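Local coordinates for DNA polymerase (Bacillus phage phi29, PDB 2PY5), which replicates the viral DNA from a protein primer by strand displacement, with high processivity and fidelity, and also carries a 3'-5' exonuclease activity, at residues 409-414 / 560-564; 71-75 / 89-93. The protein carries 2 engineered substitutions. All coordinates share one frame; numbering follows the deposited sequence.

Contact 1: residues 409-414 / 560-564; sequences NGALGF and QVPGG. With nucleotides of chain B.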
loop_
_atom_site.group_PDB
_atom_site.type_symbol
_atom_site.label_atom_id
_atom_site.label_comp_id
_atom_site.label_asym_id
_atom_site.label_seq_id
_atom_site.Cartn_x
_atom_site.Cartn_y
_atom_site.Cartn_z
ATOM N N ASN F 409 -1.683 -1.997 -33.338
ATOM C CA ASN F 409 -1.025 -0.690 -33.406
ATOM C C ASN F 409 0.411 -0.682 -32.866
ATOM O O ASN F 409 1.103 0.331 -32.976
ATOM C CB ASN F 409 -1.861 0.374 -32.677
ATOM C CG ASN F 409 -1.962 0.130 -31.181
ATOM O OD1 ASN F 409 -1.453 -0.865 -30.661
ATOM N ND2 ASN F 409 -2.639 1.034 -30.479
ATOM N N GLY F 410 0.847 -1.795 -32.274
ATOM C CA GLY F 410 2.210 -1.913 -31.772
ATOM C C GLY F 410 2.357 -1.528 -30.304
ATOM O O GLY F 410 3.477 -1.489 -29.780
ATOM N N ALA F 411 1.243 -1.210 -29.640
ATOM C CA ALA F 411 1.254 -0.953 -28.190
ATOM C C ALA F 411 0.922 -2.233 -27.432
ATOM O O ALA F 411 0.284 -3.140 -27.979
ATOM C CB ALA F 411 0.250 0.135 -27.820
ATOM N N LEU F 412 1.360 -2.314 -26.174
ATOM C CA LEU F 412 1.049 -3.456 -25.345
ATOM C C LEU F 412 -0.421 -3.494 -24.943
ATOM O O LEU F 412 -0.995 -2.472 -24.533
ATOM C CB LEU F 412 1.903 -3.440 -24.078
ATOM C CG LEU F 412 3.367 -3.805 -24.270
ATOM C CD1 LEU F 412 4.090 -3.735 -22.951
ATOM C CD2 LEU F 412 3.502 -5.210 -24.900
ATOM N N GLY F 413 -1.000 -4.687 -25.027
ATOM C CA GLY F 413 -2.286 -4.995 -24.440
ATOM C C GLY F 413 -2.078 -6.143 -23.470
ATOM O O GLY F 413 -0.979 -6.720 -23.402
ATOM N N PHE F 414 -3.117 -6.455 -22.703
ATOM C CA PHE F 414 -3.049 -7.489 -21.676
ATOM C C PHE F 414 -4.304 -8.333 -21.703
ATOM O O PHE F 414 -5.422 -7.803 -21.824
ATOM C CB PHE F 414 -2.850 -6.840 -20.314
ATOM C CG PHE F 414 -1.629 -5.978 -20.263
ATOM C CD1 PHE F 414 -1.675 -4.657 -20.681
ATOM C CD2 PHE F 414 -0.422 -6.502 -19.860
ATOM C CE1 PHE F 414 -0.544 -3.869 -20.681
ATOM C CE2 PHE F 414 0.724 -5.714 -19.856
ATOM C CZ PHE F 414 0.661 -4.407 -20.263
ATOM N N GLN F 560 -0.439 3.175 -22.715
ATOM C CA GLN F 560 0.377 2.302 -23.557
ATOM C C GLN F 560 0.321 2.796 -24.999
ATOM O O GLN F 560 -0.763 2.942 -25.587
ATOM C CB GLN F 560 -0.081 0.843 -23.545
ATOM C CG GLN F 560 -0.126 0.171 -22.163
ATOM C CD GLN F 560 1.240 -0.181 -21.554
ATOM O OE1 GLN F 560 1.324 -0.489 -20.354
ATOM N NE2 GLN F 560 2.280 -0.128 -22.330
ATOM N N VAL F 561 1.503 3.038 -25.547
ATOM C CA VAL F 561 1.703 3.435 -26.927
ATOM C C VAL F 561 2.790 2.538 -27.559
ATOM O O VAL F 561 3.453 1.773 -26.850
ATOM C CB VAL F 561 2.130 4.928 -26.990
ATOM C CG1 VAL F 561 1.067 5.811 -26.360
ATOM C CG2 VAL F 561 3.484 5.124 -26.266
ATOM N N PRO F 562 2.979 2.604 -28.890
ATOM C CA PRO F 562 4.080 1.851 -29.475
ATOM C C PRO F 562 5.416 2.238 -28.806
ATOM O O PRO F 562 5.761 3.418 -28.732
ATOM C CB PRO F 562 4.023 2.239 -30.964
ATOM C CG PRO F 562 2.608 2.641 -31.162
ATOM C CD PRO F 562 2.201 3.320 -29.916
ATOM N N GLY F 563 6.109 1.246 -28.281
ATOM C CA GLY F 563 7.394 1.456 -27.625
ATOM C C GLY F 563 7.383 1.427 -26.117
ATOM O O GLY F 563 8.370 1.068 -25.496
ATOM N N GLY F 564 6.274 1.811 -25.495
ATOM C CA GLY F 564 6.210 1.817 -24.061
ATOM C C GLY F 564 5.030 2.573 -23.508
ATOM O O GLY F 564 3.944 2.545 -24.076
ATOM P P DT B 5 -7.535 -4.219 -17.092
ATOM O OP1 DT B 5 -8.959 -3.953 -16.757
ATOM O OP2 DT B 5 -7.094 -5.586 -17.452
ATOM O "O5'" DT B 5 -7.119 -3.294 -18.331
ATOM C "C5'" DT B 5 -7.457 -1.917 -18.349
ATOM C "C4'" DT B 5 -6.521 -1.157 -19.268
ATOM O "O4'" DT B 5 -5.196 -1.078 -18.688
ATOM C "C3'" DT B 5 -6.307 -1.769 -20.645
ATOM O "O3'" DT B 5 -6.170 -0.722 -21.593
ATOM C "C2'" DT B 5 -5.014 -2.569 -20.499
ATOM C "C1'" DT B 5 -4.240 -1.659 -19.563
ATOM N N1 DT B 5 -3.261 -2.329 -18.659
ATOM C C2 DT B 5 -1.978 -1.833 -18.562
ATOM O O2 DT B 5 -1.531 -0.852 -19.173
ATOM N N3 DT B 5 -1.202 -2.535 -17.666
ATOM C C4 DT B 5 -1.560 -3.635 -16.907
ATOM O O4 DT B 5 -0.763 -4.154 -16.131
ATOM C C5 DT B 5 -2.915 -4.086 -17.052
ATOM C C7 DT B 5 -3.423 -5.262 -16.284
ATOM C C6 DT B 5 -3.700 -3.418 -17.914
HETATM O O HOH W 1 3.073 -0.193 -25.036
#

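Contact 2: residues 71-75 / 89-93; sequences INWLE and TYNTI. With nucleotides of chain C.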
loop_
_atom_site.group_PDB
_atom_site.type_symbol
_atom_site.label_atom_id
_atom_site.label_comp_id
_atom_site.label_asym_id
_atom_site.label_seq_id
_atom_site.Cartn_x
_atom_site.Cartn_y
_atom_site.Cartn_z
ATOM N N ILE F 71 9.327 -5.049 -22.495
ATOM C CA ILE F 71 8.464 -5.994 -23.218
ATOM C C ILE F 71 8.254 -5.556 -24.678
ATOM O O ILE F 71 8.271 -6.398 -25.586
ATOM C CB ILE F 71 7.157 -6.296 -22.465
ATOM C CG1 ILE F 71 7.483 -7.004 -21.146
ATOM C CG2 ILE F 71 6.264 -7.226 -23.294
ATOM C CD1 ILE F 71 6.259 -7.296 -20.295
ATOM N N ASN F 72 8.052 -4.255 -24.900
ATOM C CA ASN F 72 8.007 -3.739 -26.268
ATOM C C ASN F 72 9.257 -4.152 -27.055
ATOM O O ASN F 72 9.176 -4.516 -28.215
ATOM C CB ASN F 72 7.858 -2.212 -26.277
ATOM C CG ASN F 72 6.406 -1.764 -26.246
ATOM O OD1 ASN F 72 5.816 -1.569 -25.157
ATOM N ND2 ASN F 72 5.814 -1.630 -27.402
ATOM N N TRP F 73 10.424 -4.102 -26.420
ATOM C CA TRP F 73 11.660 -4.497 -27.104
ATOM C C TRP F 73 11.680 -6.003 -27.365
ATOM O O TRP F 73 11.960 -6.441 -28.475
ATOM C CB TRP F 73 12.889 -4.089 -26.291
ATOM C CG TRP F 73 14.205 -4.345 -26.982
ATOM C CD1 TRP F 73 14.921 -3.451 -27.730
ATOM C CD2 TRP F 73 14.958 -5.572 -27.003
ATOM N NE1 TRP F 73 16.052 -4.033 -28.212
ATOM C CE2 TRP F 73 16.112 -5.334 -27.786
ATOM C CE3 TRP F 73 14.777 -6.838 -26.441
ATOM C CZ2 TRP F 73 17.073 -6.315 -28.021
ATOM C CZ3 TRP F 73 15.728 -7.807 -26.658
ATOM C CH2 TRP F 73 16.862 -7.548 -27.464
ATOM N N LEU F 74 11.353 -6.790 -26.334
ATOM C CA LEU F 74 11.396 -8.232 -26.449
ATOM C C LEU F 74 10.555 -8.692 -27.631
ATOM O O LEU F 74 11.007 -9.474 -28.438
ATOM C CB LEU F 74 10.934 -8.906 -25.142
ATOM C CG LEU F 74 11.905 -8.782 -23.975
ATOM C CD1 LEU F 74 11.192 -9.126 -22.677
ATOM C CD2 LEU F 74 13.114 -9.698 -24.158
ATOM N N GLU F 75 9.333 -8.157 -27.726
ATOM C CA GLU F 75 8.377 -8.539 -28.770
ATOM C C GLU F 75 8.846 -8.191 -30.177
ATOM O O GLU F 75 8.394 -8.814 -31.134
ATOM C CB GLU F 75 7.023 -7.884 -28.490
ATOM C CG GLU F 75 6.308 -8.487 -27.268
ATOM C CD GLU F 75 5.658 -9.818 -27.573
ATOM O OE1 GLU F 75 5.258 -10.038 -28.744
ATOM O OE2 GLU F 75 5.508 -10.648 -26.644
ATOM N N THR F 89 12.275 -16.926 -25.040
ATOM C CA THR F 89 10.967 -16.457 -24.579
ATOM C C THR F 89 11.129 -15.750 -23.247
ATOM O O THR F 89 12.189 -15.818 -22.619
ATOM C CB THR F 89 9.969 -17.608 -24.395
ATOM O OG1 THR F 89 10.366 -18.422 -23.285
ATOM C CG2 THR F 89 9.839 -18.469 -25.673
ATOM N N TYR F 90 10.067 -15.082 -22.807
ATOM C CA TYR F 90 10.039 -14.426 -21.504
ATOM C C TYR F 90 8.744 -14.807 -20.794
ATOM O O TYR F 90 7.726 -15.082 -21.433
ATOM C CB TYR F 90 10.197 -12.898 -21.608
ATOM C CG TYR F 90 9.028 -12.213 -22.270
ATOM C CD1 TYR F 90 8.036 -11.608 -21.509
ATOM C CD2 TYR F 90 8.905 -12.190 -23.646
ATOM C CE1 TYR F 90 6.966 -10.995 -22.090
ATOM C CE2 TYR F 90 7.813 -11.566 -24.263
ATOM C CZ TYR F 90 6.853 -10.966 -23.476
ATOM O OH TYR F 90 5.749 -10.365 -24.036
ATOM N N ASN F 91 8.834 -14.903 -19.476
ATOM C CA ASN F 91 7.683 -15.155 -18.599
ATOM C C ASN F 91 7.468 -13.886 -17.781
ATOM O O ASN F 91 8.374 -13.044 -17.654
ATOM C CB ASN F 91 7.977 -16.350 -17.684
ATOM C CG ASN F 91 6.776 -16.785 -16.846
ATOM O OD1 ASN F 91 5.629 -16.501 -17.181
ATOM N ND2 ASN F 91 7.042 -17.492 -15.761
ATOM N N THR F 92 6.257 -13.717 -17.252
ATOM C CA THR F 92 5.956 -12.575 -16.405
ATOM C C THR F 92 5.134 -13.002 -15.194
ATOM O O THR F 92 4.468 -14.021 -15.223
ATOM C CB THR F 92 5.152 -11.482 -17.152
ATOM O OG1 THR F 92 3.985 -12.063 -17.726
ATOM C CG2 THR F 92 5.963 -10.885 -18.274
ATOM N N ILE F 93 5.210 -12.188 -14.138
ATOM C CA ILE F 93 4.220 -12.183 -13.058
ATOM C C ILE F 93 3.616 -10.795 -13.032
ATOM O O ILE F 93 4.214 -9.864 -12.528
ATOM C CB ILE F 93 4.815 -12.527 -11.671
ATOM C CG1 ILE F 93 5.485 -13.884 -11.714
ATOM C CG2 ILE F 93 3.725 -12.458 -10.624
ATOM C CD1 ILE F 93 6.257 -14.207 -10.432
ATOM P P DG C 2 4.064 -20.689 -4.905
ATOM O OP1 DG C 2 4.199 -21.169 -3.511
ATOM O OP2 DG C 2 2.717 -20.590 -5.517
ATOM O "O5'" DG C 2 4.823 -19.275 -5.056
ATOM C "C5'" DG C 2 6.157 -19.210 -4.557
ATOM C "C4'" DG C 2 6.885 -17.904 -4.817
ATOM O "O4'" DG C 2 7.469 -17.923 -6.133
ATOM C "C3'" DG C 2 6.090 -16.612 -4.779
ATOM O "O3'" DG C 2 6.906 -15.686 -4.113
ATOM C "C2'" DG C 2 5.900 -16.192 -6.230
ATOM C "C1'" DG C 2 7.211 -16.698 -6.794
ATOM N N9 DG C 2 7.226 -17.086 -8.189
ATOM C C8 DG C 2 6.210 -17.636 -8.927
ATOM N N7 DG C 2 6.559 -17.910 -10.151
ATOM C C5 DG C 2 7.897 -17.524 -10.206
ATOM C C6 DG C 2 8.812 -17.570 -11.276
ATOM O O6 DG C 2 8.601 -17.992 -12.419
ATOM N N1 DG C 2 10.071 -17.088 -10.911
ATOM C C2 DG C 2 10.405 -16.604 -9.665
ATOM N N2 DG C 2 11.668 -16.169 -9.493
ATOM N N3 DG C 2 9.544 -16.552 -8.651
ATOM C C4 DG C 2 8.325 -17.026 -9.002
#

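Contact 1: residues 409-414 / 560-564
The methyl group of A411 points at the backbone of the 560-564 segment. Its CB lies 3.5 Å from V561 C and rests on the peptide joining V561 to P562. Beside it the chains meet backbone to backbone. P562 CA makes a CA-H...O contact with G410 O at 3.4 Å, and P562 CG lies 3.3 Å from N409 O at the exposed end. No direct hydrogen bond joins the two segments. A water links them: L412 N donates to it at 3.0 Å, and the water lies 2.7 Å from V561 O, where it can donate. Farther along, the Q560 side chain crosses L412, with Q560 CB 3.6 Å from L412 O. Q560 CG stands beside its backbone N (chi1 -57°), and a bend at chi2 brings the amide end to the edge of the F414 ring. The amide plane is 62° from that ring. One face of F414 takes the thymine of DT5 of chain B, with F414 CE1 3.3 Å from its C2. Two local turns shape the meeting loops. N409 OD1 accepts from A411 N in an Asx turn, the N-H lying above the carbonyl plane. V561 to G564 form a type II beta turn, closed by G564 N to V561 O; V561 N returns a bond to G564 O. R76 of helix 63-76 hydrogen-bonds to G410 O. This is the bend of the TPR2 hairpin of strands 402-406 and 412-416, packed on the turn of the C-terminal hairpin of strands 551-561 and 564-573, beside bound single-stranded DNA.

Contact 2: residues 71-75 / 89-93
Y90 reaches from its strand to helix 63-76 and meets I71, L74 and E75 there. Its phenol OH donates to E75 OE2 at 2.6 Å. E75 OE2 sits at the edge of the ring, in its plane, while the carboxylate plane stands 83° to the ring. E75 OE2 accepts with its anti lone pair, the one facing away from OE1. The E75 chain leaves with CG beside the backbone N and bends at chi2 (-78°), which brings the acid back to the tyrosine. L74 takes one face of the ring. Its CD1 methyl makes a CH-pi contact 4.1 Å from the centroid, set toward the CG side of the ring, with L74 CD1 3.8 Å from Y90 CG. Y90 CG lies between its own backbone N and carbonyl carbon, and from this position the ring stands out toward the helix. I71 meets the hydroxyl end of the ring obliquely. Its CG2 branch lies 3.3 Å from Y90 OH and 3.8 Å from Y90 CZ. The other branch is extended, and its CD1 reaches T92 CG2 at 4.1 Å. That methyl of T92 faces the helix, while T92 OG1 bonds to W81 NE1. The phenol and the acid are thus joined at a largely apolar interface. I93 is involved in binding template-primer structures, and I93 CD1 lies 3.7 Å from C5 of DG2 of chain C. The axes of segments 71-75 and 89-93 make 150°, running roughly antiparallel, and approach to 10.0 Å. W81 adds an edge-to-face contact to Y90. Helix 63-76 here lies against strand 89-94 of the mixed exonuclease sheet. I71 also touches W100 and I103 of strand 100-110, L74 touches M48 of helix 44-54, and P404 of strand 402-406 packs on Y90 and T92.

How the contacts relate
The centres of the two contacts are about 13 Å apart, on the same side of the chain's centre. Contact 2 closes early in the chain, in the exonuclease region. Contact 1 comes later and lies in the polymerization region and the C-terminal tail. Helix 63-76 joins them. It faces strand 89-94 in contact 2, while N72 on the same helix packs against G410, L412, G563 and G564 of contact 1. Strand 402-406, the partner of 412-416 in the TPR2 hairpin, also touches residues of contact 2. The exonuclease helix is therefore packed between its own sheet and the polymerase elements, which is consistent with the exonuclease and polymerization regions being held together here, beside bound DNA.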